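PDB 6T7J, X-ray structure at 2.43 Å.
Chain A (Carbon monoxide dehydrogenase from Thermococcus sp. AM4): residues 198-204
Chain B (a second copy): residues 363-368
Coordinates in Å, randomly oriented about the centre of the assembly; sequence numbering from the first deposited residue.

Chain A (198-204) CECMHRT
Chain B (363-368) EPKGHI

Two charged side chains meet across this contact without pairing with each other: Arg A203 and Lys B365 are each salt-bridged to a glutamate of their own stretch, and what crosses the interface is largely aliphatic packing and two weak hydrogen bonds. The example illustrates two cations side by side, each bridged within its own stretch.

The chain A stretch continues a helix already under way at Cys A198, with phi -61 to -78 and psi -28 to -45 from Cys A198 to Arg A203, and Arg A203 N to Glu A199 O at 2.8 Å. That one-turn spacing lets Glu A199 (t, t, chi3 167°) receive Arg A203 (m, t, t, chi4 -101°) on a single oxygen: OE1 of Glu A199 lies 2.9 Å from NH1 and 3.0 Å from NE of Arg A203. The chain B stretch has no regular helix or strand but a type I turn from Glu B363 to Gly B366, with Pro B364 at -64/-15 and Lys B365 at -97/-3, closed by Gly B366 N to Glu B363 O at 3.0 Å. Gly B366 (-124/75) leads into extended His B367 (-99/140) and Ile B368 (-134/118). First-to-last CA vectors run in roughly the same direction; the nearest CA atoms, of Arg A203 and Lys B365, are 6.3 Å apart.

The turn presents the carbonyl of Pro B364 to the guanidinium, and both NH1 and NH2 of Arg A203 reach Pro B364 O at 3.3 Å; angles near 130° make both bonds weak. Lys B365 (m, t, m, m) lays its CG over one guanidinium face, 3.7 Å from Arg A203 NH1 and 3.4 Å from Glu A199 OE1. The Lys B365 side chain then bends, placing Lys B365 NZ a very short 2.4 Å from Glu B363 OE2 (t, p, chi3 28°) in a salt bridge, and Lys B365 CE at the His A202 ring edge (t, chi2 -148°), 3.9 Å from His A202 ND1. His B367 (m, chi2 -87°) adds an edge-to-edge approach, its CD2 4.4 Å from Arg A203 NH2.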

# COMPACT_ATOMS: atom_id res chain seq x y z
N CYS A 198 -2.67 -5.08 1.01
CA CYS A 198 -1.33 -5.43 1.45
C CYS A 198 -0.63 -6.33 0.44
O CYS A 198 0.59 -6.22 0.24
CB CYS A 198 -1.40 -6.09 2.83
SG CYS A 198 0.03 -7.06 3.31
N GLU A 199 -1.38 -7.22 -0.23
CA GLU A 199 -0.77 -8.07 -1.24
C GLU A 199 -0.35 -7.27 -2.46
O GLU A 199 0.64 -7.62 -3.10
CB GLU A 199 -1.72 -9.20 -1.66
CG GLU A 199 -1.18 -10.04 -2.82
CD GLU A 199 -1.88 -11.37 -2.98
OE1 GLU A 199 -1.69 -12.01 -4.04
OE2 GLU A 199 -2.61 -11.78 -2.06
N CYS A 200 -1.09 -6.22 -2.81
CA CYS A 200 -0.59 -5.36 -3.88
C CYS A 200 0.71 -4.69 -3.46
O CYS A 200 1.69 -4.66 -4.22
CB CYS A 200 -1.63 -4.30 -4.28
SG CYS A 200 -3.16 -4.89 -5.03
N MET A 201 0.75 -4.17 -2.23
CA MET A 201 2.00 -3.55 -1.75
C MET A 201 3.15 -4.55 -1.72
O MET A 201 4.31 -4.16 -1.87
CB MET A 201 1.79 -2.92 -0.38
CG MET A 201 0.88 -1.70 -0.39
SD MET A 201 1.20 -0.61 -1.80
CE MET A 201 2.83 0.02 -1.38
N HIS A 202 2.85 -5.84 -1.53
CA HIS A 202 3.89 -6.86 -1.55
C HIS A 202 4.31 -7.22 -2.97
O HIS A 202 5.51 -7.37 -3.25
CB HIS A 202 3.42 -8.11 -0.80
CG HIS A 202 4.37 -9.27 -0.88
ND1 HIS A 202 3.94 -10.58 -0.89
CD2 HIS A 202 5.72 -9.31 -0.95
CE1 HIS A 202 4.99 -11.38 -0.96
NE2 HIS A 202 6.08 -10.64 -1.01
N ARG A 203 3.35 -7.35 -3.89
CA ARG A 203 3.66 -7.75 -5.26
C ARG A 203 4.54 -6.73 -5.96
O ARG A 203 5.45 -7.09 -6.72
CB ARG A 203 2.37 -7.98 -6.05
CG ARG A 203 1.67 -9.29 -5.78
CD ARG A 203 0.43 -9.44 -6.65
NE ARG A 203 -0.29 -10.68 -6.36
CZ ARG A 203 -0.22 -11.78 -7.10
NH1 ARG A 203 -0.91 -12.85 -6.75
NH2 ARG A 203 0.55 -11.81 -8.17
N THR A 204 4.27 -5.44 -5.73
CA THR A 204 5.04 -4.37 -6.35
C THR A 204 6.40 -4.15 -5.69
O THR A 204 7.23 -3.43 -6.25
CB THR A 204 4.25 -3.07 -6.31
OG1 THR A 204 4.03 -2.68 -4.94
CG2 THR A 204 2.90 -3.25 -6.99
N GLU B 363 5.59 -19.60 -6.62
CA GLU B 363 4.56 -18.99 -5.79
C GLU B 363 3.65 -18.11 -6.64
O GLU B 363 4.13 -17.43 -7.55
CB GLU B 363 5.20 -18.16 -4.66
CG GLU B 363 4.28 -17.14 -4.00
CD GLU B 363 3.51 -17.71 -2.83
OE1 GLU B 363 4.02 -18.65 -2.19
OE2 GLU B 363 2.40 -17.21 -2.55
N PRO B 364 2.34 -18.12 -6.38
CA PRO B 364 1.42 -17.31 -7.22
C PRO B 364 1.66 -15.81 -7.14
O PRO B 364 1.15 -15.07 -7.99
CB PRO B 364 0.03 -17.68 -6.68
CG PRO B 364 0.29 -18.21 -5.29
CD PRO B 364 1.61 -18.91 -5.38
N LYS B 365 2.41 -15.33 -6.15
CA LYS B 365 2.72 -13.92 -6.03
C LYS B 365 4.08 -13.56 -6.63
O LYS B 365 4.44 -12.38 -6.65
CB LYS B 365 2.67 -13.48 -4.56
CG LYS B 365 1.29 -13.62 -3.93
CD LYS B 365 1.27 -13.08 -2.52
CE LYS B 365 2.10 -13.95 -1.58
NZ LYS B 365 1.49 -15.29 -1.37
N GLY B 366 4.83 -14.54 -7.12
CA GLY B 366 6.13 -14.28 -7.70
C GLY B 366 6.27 -14.78 -9.12
O GLY B 366 6.92 -15.80 -9.36
N HIS B 367 5.67 -14.08 -10.07
CA HIS B 367 5.76 -14.43 -11.48
C HIS B 367 6.81 -13.56 -12.16
O HIS B 367 6.92 -12.37 -11.87
CB HIS B 367 4.41 -14.26 -12.18
CG HIS B 367 3.33 -15.15 -11.64
ND1 HIS B 367 3.12 -16.43 -12.10
CD2 HIS B 367 2.39 -14.94 -10.69
CE1 HIS B 367 2.11 -16.98 -11.45
NE2 HIS B 367 1.65 -16.09 -10.59
N ILE B 368 7.59 -14.18 -13.05
CA ILE B 368 8.58 -13.48 -13.85
C ILE B 368 8.42 -13.96 -15.30
O ILE B 368 8.59 -15.16 -15.55
CB ILE B 368 10.01 -13.72 -13.36
CG1 ILE B 368 10.12 -13.49 -11.84
CG2 ILE B 368 10.99 -12.81 -14.09
CD1 ILE B 368 11.36 -14.08 -11.22